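Local coordinates for type IV secretion system protein DotB (Yersinia pseudotuberculosis IP 31758, PDB 6GEF) that probably hydrolyses ATP as a hexameric ATPase of the type IVb secretion apparatus, at residues A[199-203]-A[204-208]; A[191-194]-A[195-199]; A[248-251]-A[252-255]; A[167-170]-A[171-174]. One frame throughout, in Å; residues are numbered along the deposited sequence.

Contact 1 of 4, residues A[199-203]-A[204-208]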
loop_
_atom_site.group_PDB
_atom_site.type_symbol
_atom_site.label_atom_id
_atom_site.label_comp_id
_atom_site.label_asym_id
_atom_site.label_seq_id
_atom_site.Cartn_x
_atom_site.Cartn_y
_atom_site.Cartn_z
ATOM N N ARG A 199 -35.004 -17.015 26.368
ATOM C CA ARG A 199 -35.464 -18.125 27.155
ATOM C C ARG A 199 -36.988 -18.155 27.188
ATOM O O ARG A 199 -37.625 -19.224 27.077
ATOM C CB ARG A 199 -34.874 -18.088 28.559
ATOM C CG ARG A 199 -35.732 -17.404 29.603
ATOM C CD ARG A 199 -35.376 -17.845 30.985
ATOM N NE ARG A 199 -35.885 -19.186 31.310
ATOM C CZ ARG A 199 -35.934 -19.681 32.543
ATOM N NH1 ARG A 199 -35.476 -18.989 33.578
ATOM N NH2 ARG A 199 -36.453 -20.873 32.756
ATOM N N TYR A 200 -37.623 -17.008 27.420
ATOM C CA TYR A 200 -39.066 -16.896 27.266
ATOM C C TYR A 200 -39.528 -17.416 25.908
ATOM O O TYR A 200 -40.465 -18.219 25.825
ATOM C CB TYR A 200 -39.509 -15.446 27.459
ATOM C CG TYR A 200 -40.990 -15.227 27.233
ATOM C CD1 TYR A 200 -41.942 -15.675 28.160
ATOM C CD2 TYR A 200 -41.440 -14.528 26.112
ATOM C CE1 TYR A 200 -43.278 -15.476 27.949
ATOM C CE2 TYR A 200 -42.781 -14.344 25.873
ATOM C CZ TYR A 200 -43.709 -14.803 26.809
ATOM O OH TYR A 200 -45.054 -14.569 26.625
ATOM N N ILE A 201 -38.848 -16.996 24.844
ATOM C CA ILE A 201 -39.236 -17.411 23.504
ATOM C C ILE A 201 -39.201 -18.924 23.379
ATOM O O ILE A 201 -40.178 -19.546 22.933
ATOM C CB ILE A 201 -38.346 -16.732 22.436
ATOM C CG1 ILE A 201 -38.839 -15.317 22.160
ATOM C CG2 ILE A 201 -38.319 -17.545 21.149
ATOM C CD1 ILE A 201 -38.019 -14.591 21.115
ATOM N N MET A 202 -38.100 -19.536 23.779
ATOM C CA MET A 202 -37.964 -20.995 23.684
ATOM C C MET A 202 -39.016 -21.715 24.543
ATOM O O MET A 202 -39.585 -22.705 24.106
ATOM C CB MET A 202 -36.565 -21.425 24.104
ATOM C CG MET A 202 -35.457 -20.932 23.229
ATOM S SD MET A 202 -33.823 -21.398 23.830
ATOM C CE MET A 202 -33.811 -23.135 23.354
ATOM N N GLU A 203 -39.300 -21.170 25.715
ATOM C CA GLU A 203 -40.115 -21.907 26.686
ATOM C C GLU A 203 -41.620 -21.754 26.426
ATOM O O GLU A 203 -42.373 -22.675 26.680
ATOM C CB GLU A 203 -39.790 -21.458 28.106
ATOM C CG GLU A 203 -38.453 -21.946 28.622
ATOM C CD GLU A 203 -38.109 -21.393 29.983
ATOM O OE1 GLU A 203 -37.216 -21.955 30.658
ATOM O OE2 GLU A 203 -38.744 -20.372 30.394
ATOM N N ASN A 204 -42.023 -20.624 25.858
ATOM C CA ASN A 204 -43.437 -20.306 25.675
ATOM C C ASN A 204 -43.794 -20.323 24.196
ATOM O O ASN A 204 -42.934 -20.419 23.334
ATOM C CB ASN A 204 -43.753 -18.924 26.285
ATOM C CG ASN A 204 -43.531 -18.851 27.767
ATOM O OD1 ASN A 204 -42.430 -19.142 28.250
ATOM N ND2 ASN A 204 -44.542 -18.441 28.485
ATOM N N ASP A 205 -45.089 -20.253 23.921
ATOM C CA ASP A 205 -45.601 -20.175 22.561
ATOM C C ASP A 205 -45.588 -18.692 22.166
ATOM O O ASP A 205 -46.414 -17.905 22.610
ATOM C CB ASP A 205 -47.006 -20.777 22.470
ATOM C CG ASP A 205 -47.541 -20.798 21.062
ATOM O OD1 ASP A 205 -47.047 -20.057 20.213
ATOM O OD2 ASP A 205 -48.514 -21.506 20.783
ATOM N N THR A 206 -44.686 -18.350 21.256
ATOM C CA THR A 206 -44.472 -16.977 20.820
ATOM C C THR A 206 -44.497 -16.946 19.292
ATOM O O THR A 206 -44.272 -17.943 18.637
ATOM C CB THR A 206 -43.110 -16.460 21.318
ATOM O OG1 THR A 206 -42.818 -15.188 20.740
ATOM C CG2 THR A 206 -41.990 -17.395 20.960
ATOM N N PRO A 207 -44.765 -15.770 18.713
ATOM C CA PRO A 207 -44.589 -15.611 17.272
ATOM C C PRO A 207 -43.238 -16.120 16.743
ATOM O O PRO A 207 -43.154 -16.516 15.594
ATOM C CB PRO A 207 -44.741 -14.093 17.069
ATOM C CG PRO A 207 -45.558 -13.637 18.189
ATOM C CD PRO A 207 -45.189 -14.496 19.350
ATOM N N ILE A 208 -42.190 -16.088 17.573
ATOM C CA ILE A 208 -40.857 -16.454 17.148
ATOM C C ILE A 208 -40.612 -17.900 17.542
ATOM O O ILE A 208 -40.563 -18.224 18.727
ATOM C CB ILE A 208 -39.794 -15.509 17.768
ATOM C CG1 ILE A 208 -39.917 -14.120 17.131
ATOM C CG2 ILE A 208 -38.398 -16.071 17.612
ATOM C CD1 ILE A 208 -38.952 -13.113 17.755
#
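The carbonyl oxygen of Tyr200 receives two backbone N-H groups where helix 187-203 runs out. Asn204 N bonds to Tyr200 O at 2.9 Å, and Glu203 N makes a weak bond of 3.2 Å to the same Tyr200 O. This helix begins within a P-loop-like sequence, in what is probably a P-loop NTPase core, and the contact is its C-terminal end. Asn204 is the first residue to leave helical backbone angles, and the chain then turns toward strand 211-216. Tyr200 CG stands anti to its backbone N (chi1 177°), which brings the ring beside Asn204. Asn204 CB sits over one ring face in a CH-pi contact, 4.2 Å from the ring centroid and shifted toward the rim. The ring and the Asn204 amide planes are 38° apart. The hydroxyl of Tyr200 is held elsewhere, by Asn171 of helix 167-172. On the buried side, Ile201 lies against the returning loop and, with Ile208, rests on Phe285 of the central sheet. Along the helix, Arg199 and Glu203 form a salt bridge one turn apart. Ile201 CG2 lies 3.7 Å from Thr206 CG2, and Ile201 CD1 lies 3.8 Å from Ile208 CD1.

Contact 2 of 4, residues A[191-194]-A[195-199]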
loop_
_atom_site.group_PDB
_atom_site.type_symbol
_atom_site.label_atom_id
_atom_site.label_comp_id
_atom_site.label_asym_id
_atom_site.label_seq_id
_atom_site.Cartn_x
_atom_site.Cartn_y
_atom_site.Cartn_z
ATOM N N SER A 191 -27.338 -7.878 27.388
ATOM C CA SER A 191 -27.165 -9.327 27.383
ATOM C C SER A 191 -28.271 -10.003 28.202
ATOM O O SER A 191 -28.853 -10.997 27.752
ATOM C CB SER A 191 -25.791 -9.704 27.957
ATOM O OG SER A 191 -24.854 -8.633 27.729
ATOM N N THR A 192 -28.569 -9.486 29.386
ATOM C CA THR A 192 -29.501 -10.151 30.264
ATOM C C THR A 192 -30.925 -9.982 29.757
ATOM O O THR A 192 -31.740 -10.933 29.799
ATOM C CB THR A 192 -29.365 -9.635 31.710
ATOM O OG1 THR A 192 -29.946 -8.356 31.815
ATOM C CG2 THR A 192 -27.896 -9.565 32.086
ATOM N N THR A 193 -31.299 -8.778 29.331
ATOM C CA THR A 193 -32.613 -8.563 28.752
ATOM C C THR A 193 -32.861 -9.526 27.585
ATOM O O THR A 193 -33.887 -10.240 27.551
ATOM C CB THR A 193 -32.787 -7.126 28.318
ATOM O OG1 THR A 193 -32.786 -6.273 29.466
ATOM C CG2 THR A 193 -34.062 -6.935 27.513
ATOM N N PHE A 194 -31.935 -9.554 26.633
ATOM C CA PHE A 194 -32.145 -10.364 25.434
ATOM C C PHE A 194 -32.083 -11.848 25.718
ATOM O O PHE A 194 -32.825 -12.625 25.135
ATOM C CB PHE A 194 -31.111 -9.987 24.343
ATOM C CG PHE A 194 -31.604 -8.950 23.367
ATOM C CD1 PHE A 194 -32.921 -8.858 23.038
ATOM C CD2 PHE A 194 -30.734 -8.035 22.821
ATOM C CE1 PHE A 194 -33.372 -7.909 22.150
ATOM C CE2 PHE A 194 -31.152 -7.070 21.933
ATOM C CZ PHE A 194 -32.481 -7.012 21.597
ATOM N N SER A 195 -31.228 -12.253 26.648
ATOM C CA SER A 195 -31.178 -13.655 27.064
ATOM C C SER A 195 -32.484 -14.065 27.700
ATOM O O SER A 195 -33.045 -15.115 27.366
ATOM C CB SER A 195 -29.985 -13.874 28.001
ATOM O OG SER A 195 -30.048 -13.004 29.111
ATOM N N SER A 196 -32.983 -13.282 28.643
ATOM C CA SER A 196 -34.296 -13.567 29.239
ATOM C C SER A 196 -35.363 -13.664 28.161
ATOM O O SER A 196 -36.152 -14.608 28.143
ATOM C CB SER A 196 -34.647 -12.487 30.268
ATOM O OG SER A 196 -33.864 -12.637 31.437
ATOM N N ILE A 197 -35.393 -12.701 27.249
ATOM C CA ILE A 197 -36.395 -12.717 26.182
ATOM C C ILE A 197 -36.281 -14.000 25.334
ATOM O O ILE A 197 -37.274 -14.557 24.898
ATOM C CB ILE A 197 -36.295 -11.457 25.305
ATOM C CG1 ILE A 197 -36.686 -10.215 26.096
ATOM C CG2 ILE A 197 -37.173 -11.601 24.072
ATOM C CD1 ILE A 197 -36.818 -8.949 25.270
ATOM N N ILE A 198 -35.061 -14.477 25.137
ATOM C CA ILE A 198 -34.839 -15.656 24.322
ATOM C C ILE A 198 -35.276 -16.937 25.070
ATOM O O ILE A 198 -35.835 -17.845 24.461
ATOM C CB ILE A 198 -33.379 -15.736 23.852
ATOM C CG1 ILE A 198 -33.098 -14.648 22.826
ATOM C CG2 ILE A 198 -33.064 -17.096 23.268
ATOM C CD1 ILE A 198 -31.672 -14.537 22.343
ATOM N N ARG A 199 -35.004 -17.015 26.368
ATOM C CA ARG A 199 -35.464 -18.125 27.155
ATOM C C ARG A 199 -36.988 -18.155 27.188
ATOM O O ARG A 199 -37.625 -19.224 27.077
ATOM C CB ARG A 199 -34.874 -18.088 28.559
ATOM C CG ARG A 199 -35.732 -17.404 29.603
ATOM C CD ARG A 199 -35.376 -17.845 30.985
ATOM N NE ARG A 199 -35.885 -19.186 31.310
ATOM C CZ ARG A 199 -35.934 -19.681 32.543
ATOM N NH1 ARG A 199 -35.476 -18.989 33.578
ATOM N NH2 ARG A 199 -36.453 -20.873 32.756
#
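The Phe194 ring is met obliquely by Ile197, whose CD1 is 4.5 Å from Phe194 CD1. This is a loose apolar touch. The ring also stacks with Phe285 of strand 284-288 and touches Val182 and Thr287, so it packs down on the central sheet. Ile197 has a second neighbour in Thr193. The two side chains lie side by side and point the same way, with Thr193 CG2 4.1 Å from Ile197 CD1. Thr193 OG1 is hydrogen-bonded to Gln326. They lie on the helix that starts within a probable P-loop: Ser191 matches the last position of a Walker A pattern, consistent with a P-loop NTPase fold. Ser195 folds its hydroxyl back on the preceding turn. Its chi1 of 56° sets OG between its own backbone N and carbonyl carbon. From there Ser195 OG lies 2.7 Å from Ser191 O and 2.8 Å from Thr192 O. Its one proton can serve either oxygen. Ser191 O also takes the backbone N-H of Ser195. The next turn keeps alpha-helical bonding, and Ser196 N to Thr192 O is nearly straight at 169°. Ser196 OG bonds to Leu158 O, joining the helix to the segment before helix 160-163.

Contact 3 of 4, residues A[248-251]-A[252-255]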
loop_
_atom_site.group_PDB
_atom_site.type_symbol
_atom_site.label_atom_id
_atom_site.label_comp_id
_atom_site.label_asym_id
_atom_site.label_seq_id
_atom_site.Cartn_x
_atom_site.Cartn_y
_atom_site.Cartn_z
ATOM N N ALA A 248 -19.978 -13.883 10.619
ATOM C CA ALA A 248 -21.135 -14.461 11.294
ATOM C C ALA A 248 -22.446 -14.102 10.577
ATOM O O ALA A 248 -23.294 -14.974 10.373
ATOM C CB ALA A 248 -21.183 -13.983 12.730
ATOM N N ASN A 249 -22.565 -12.861 10.152
ATOM C CA ASN A 249 -23.820 -12.410 9.560
ATOM C C ASN A 249 -24.002 -12.949 8.121
ATOM O O ASN A 249 -25.094 -13.307 7.735
ATOM C CB ASN A 249 -23.873 -10.872 9.555
ATOM C CG ASN A 249 -24.387 -10.312 10.866
ATOM O OD1 ASN A 249 -25.333 -10.840 11.444
ATOM N ND2 ASN A 249 -23.792 -9.239 11.331
ATOM N N GLN A 250 -22.919 -13.016 7.362
ATOM C CA GLN A 250 -22.964 -13.655 6.081
ATOM C C GLN A 250 -23.409 -15.103 6.217
ATOM O O GLN A 250 -24.187 -15.637 5.385
ATOM C CB GLN A 250 -21.619 -13.543 5.346
ATOM C CG GLN A 250 -21.210 -12.162 4.943
ATOM C CD GLN A 250 -21.654 -11.749 3.547
ATOM O OE1 GLN A 250 -21.049 -12.203 2.574
ATOM N NE2 GLN A 250 -22.689 -10.909 3.453
ATOM N N GLU A 251 -22.860 -15.812 7.217
ATOM C CA GLU A 251 -23.161 -17.234 7.393
ATOM C C GLU A 251 -24.626 -17.425 7.865
ATOM O O GLU A 251 -25.311 -18.371 7.443
ATOM C CB GLU A 251 -22.218 -17.881 8.345
ATOM C CG GLU A 251 -20.773 -17.829 7.923
ATOM C CD GLU A 251 -20.433 -18.809 6.836
ATOM O OE1 GLU A 251 -20.112 -19.949 7.201
ATOM O OE2 GLU A 251 -20.433 -18.445 5.639
ATOM N N ALA A 252 -25.115 -16.507 8.704
ATOM C CA ALA A 252 -26.494 -16.576 9.153
ATOM C C ALA A 252 -27.492 -16.703 7.990
ATOM O O ALA A 252 -28.326 -17.605 7.966
ATOM C CB ALA A 252 -26.846 -15.336 9.961
ATOM N N LEU A 253 -27.282 -15.905 6.930
ATOM C CA LEU A 253 -28.098 -16.019 5.736
ATOM C C LEU A 253 -28.244 -17.471 5.245
ATOM O O LEU A 253 -29.344 -17.945 4.999
ATOM C CB LEU A 253 -27.517 -15.164 4.622
ATOM C CG LEU A 253 -27.436 -13.660 4.896
ATOM C CD1 LEU A 253 -26.525 -12.983 3.866
ATOM C CD2 LEU A 253 -28.810 -12.996 4.904
ATOM N N ARG A 254 -27.143 -18.173 5.262
ATOM C CA ARG A 254 -27.123 -19.582 4.825
ATOM C C ARG A 254 -27.333 -20.543 5.982
ATOM O O ARG A 254 -27.191 -21.748 5.803
ATOM C CB ARG A 254 -25.818 -19.919 4.065
ATOM C CG ARG A 254 -24.920 -18.707 3.788
ATOM C CD ARG A 254 -24.420 -18.598 2.360
ATOM N NE ARG A 254 -22.940 -18.454 2.390
ATOM C CZ ARG A 254 -22.305 -17.372 2.828
ATOM N NH1 ARG A 254 -23.015 -16.330 3.276
ATOM N NH2 ARG A 254 -20.977 -17.369 2.793
ATOM N N ARG A 255 -27.697 -20.046 7.156
ATOM C CA ARG A 255 -28.025 -20.904 8.303
ATOM C C ARG A 255 -29.504 -20.833 8.690
ATOM O O ARG A 255 -29.858 -21.183 9.811
ATOM C CB ARG A 255 -27.149 -20.547 9.513
ATOM C CG ARG A 255 -26.103 -21.620 9.834
ATOM C CD ARG A 255 -24.964 -21.020 10.614
ATOM N NE ARG A 255 -25.090 -21.208 12.043
ATOM C CZ ARG A 255 -24.731 -20.305 12.946
ATOM N NH1 ARG A 255 -24.257 -19.108 12.551
ATOM N NH2 ARG A 255 -24.863 -20.531 14.239
#
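Charge links Glu251 and Arg254. Glu251 OE2 is 3.1 Å from Arg254 NH2 and lies over one face of the guanidinium. The oxygen lies well out of the guanidinium plane, so no N-H points at it and the attraction is one of charge alone; carboxylate and guanidinium planes are 89° apart. Bends at chi2 in both side chains, and at chi3 in Arg254, bring these ends together. Glu251 OE2 has a second partner in Asn109 of a second subunit, and Arg255 turns its charge another way, to Glu147 of that same subunit. Backbone hydrogen bonds weaken toward the helix end. Ala252 N bonds to Ala248 O at 2.9 Å, and Leu253 N makes a weak 3.5 Å bond to Asn249 O. Arg254 N then reaches back only three residues, with a weak bond to Glu251 O. Leu253 CB sits 3.4 Å from the backbone Gln250 O; the side chains of Leu253 and Gln250 both rest on Thr186 of the second subunit. The end of helix 245-253 and the residues after it thus meet a neighbour at strands 108-115, 128-140 and 143-153 and at its probable P-loop, a subunit interface in keeping with a hexameric secretion ATPase of the GspE family.

Contact 4 of 4, residues A[167-170]-A[171-174]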
loop_
_atom_site.group_PDB
_atom_site.type_symbol
_atom_site.label_atom_id
_atom_site.label_comp_id
_atom_site.label_asym_id
_atom_site.label_seq_id
_atom_site.Cartn_x
_atom_site.Cartn_y
_atom_site.Cartn_z
ATOM N N PRO A 167 -44.485 -10.603 30.819
ATOM C CA PRO A 167 -44.826 -11.303 29.581
ATOM C C PRO A 167 -45.541 -10.428 28.544
ATOM O O PRO A 167 -45.189 -10.463 27.358
ATOM C CB PRO A 167 -45.714 -12.464 30.049
ATOM C CG PRO A 167 -45.269 -12.718 31.442
ATOM C CD PRO A 167 -44.888 -11.372 32.004
ATOM N N GLU A 168 -46.506 -9.616 28.991
ATOM C CA GLU A 168 -47.194 -8.722 28.071
ATOM C C GLU A 168 -46.201 -7.869 27.249
ATOM O O GLU A 168 -46.367 -7.726 26.045
ATOM C CB GLU A 168 -48.160 -7.816 28.842
ATOM C CG GLU A 168 -49.124 -7.037 27.957
ATOM C CD GLU A 168 -50.353 -6.563 28.678
ATOM O OE1 GLU A 168 -50.723 -7.175 29.706
ATOM O OE2 GLU A 168 -50.972 -5.591 28.185
ATOM N N LEU A 169 -45.179 -7.362 27.906
ATOM C CA LEU A 169 -44.233 -6.489 27.222
ATOM C C LEU A 169 -43.344 -7.246 26.259
ATOM O O LEU A 169 -43.111 -6.799 25.126
ATOM C CB LEU A 169 -43.385 -5.694 28.237
ATOM C CG LEU A 169 -42.399 -4.708 27.659
ATOM C CD1 LEU A 169 -43.055 -3.798 26.611
ATOM C CD2 LEU A 169 -41.792 -3.871 28.795
ATOM N N VAL A 170 -42.831 -8.399 26.687
ATOM C CA VAL A 170 -41.901 -9.153 25.835
ATOM C C VAL A 170 -42.620 -9.776 24.635
ATOM O O VAL A 170 -42.021 -9.950 23.584
ATOM C CB VAL A 170 -41.150 -10.218 26.654
ATOM C CG1 VAL A 170 -40.577 -9.609 27.918
ATOM C CG2 VAL A 170 -42.045 -11.383 26.979
ATOM N N ASN A 171 -43.920 -10.062 24.785
ATOM C CA ASN A 171 -44.735 -10.386 23.620
ATOM C C ASN A 171 -44.652 -9.295 22.558
ATOM O O ASN A 171 -44.561 -9.588 21.365
ATOM C CB ASN A 171 -46.182 -10.619 24.050
ATOM C CG ASN A 171 -46.358 -11.917 24.817
ATOM O OD1 ASN A 171 -45.552 -12.846 24.708
ATOM N ND2 ASN A 171 -47.413 -11.978 25.621
ATOM N N GLN A 172 -44.680 -8.039 22.978
ATOM C CA GLN A 172 -44.427 -6.940 22.057
ATOM C C GLN A 172 -43.038 -7.045 21.432
ATOM O O GLN A 172 -42.827 -6.707 20.261
ATOM C CB GLN A 172 -44.594 -5.590 22.733
ATOM C CG GLN A 172 -45.980 -5.337 23.308
ATOM C CD GLN A 172 -46.111 -3.941 23.889
ATOM O OE1 GLN A 172 -45.509 -2.986 23.426
ATOM N NE2 GLN A 172 -46.927 -3.812 24.919
ATOM N N MET A 173 -42.078 -7.555 22.206
ATOM C CA MET A 173 -40.682 -7.617 21.764
ATOM C C MET A 173 -40.350 -8.897 20.970
ATOM O O MET A 173 -39.217 -9.115 20.632
ATOM C CB MET A 173 -39.754 -7.497 22.969
ATOM C CG MET A 173 -39.809 -6.147 23.652
ATOM S SD MET A 173 -38.631 -5.981 25.002
ATOM C CE MET A 173 -37.089 -5.900 24.069
ATOM N N CYS A 174 -41.376 -9.705 20.666
ATOM C CA CYS A 174 -41.208 -10.908 19.878
ATOM C C CYS A 174 -42.044 -10.855 18.604
ATOM O O CYS A 174 -42.954 -11.662 18.415
ATOM C CB CYS A 174 -41.589 -12.150 20.708
ATOM S SG CYS A 174 -40.594 -12.378 22.187
#
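Leu169 and Gln172 lie aslant to each other on one side of helix 167-172. Leu169 CD1 is 4.1 Å from Gln172 CD. In the probable P-loop NTPase domain the helix packs between helix 187-203 and strand 320-330. Leu169 CG is anti to the backbone N (chi1 -178°), and this turns its end to the Gln172 amide. Asn171 folds back over the preceding turn, with its CG 3.2 Å from Pro167 O. That same Pro167 O accepts Asn171 N at 2.9 Å, in a nearly straight bond of 167°. The side-chain oxygen of Asn171 is used by Tyr200, and that of Gln172 by Asn344. Val170 packs on Tyr200 and Leu165, while Met173 heads inward, where its side chain meets Phe322, Met324, Val180 and Val182 of the sheet. Met173 is also where the backbone leaves the helix. Its N-H is shared by two weak bonds, from Met173 N to Leu169 O at 3.2 Å and to Val170 O at 2.8 Å. Cys174 follows the helix end, and Cys174 CB lies 3.6 Å from Val170 O.

In the fold
Contacts 1 and 2 are successive lengths of helix 187-203 and share Arg199; their centres are about 11 Å apart. Contact 2 includes Ser191 of the putative P-loop; contact 1 is at the far end of the helix. Contact 4 flanks both. It meets contact 1 at a probable hydrogen bond of 2.6 Å from Tyr200 OH to Asn171 OD1, and contact 2 where Met173 CE packs 3.3 Å from Ile197 CD1. Contact 3 stands apart, with nearest atoms about 13 Å from contact 1, 12 Å from contact 2 and 17 Å from contact 4. It alone touches another subunit, reaching Thr186 of that subunit's putative P-loop.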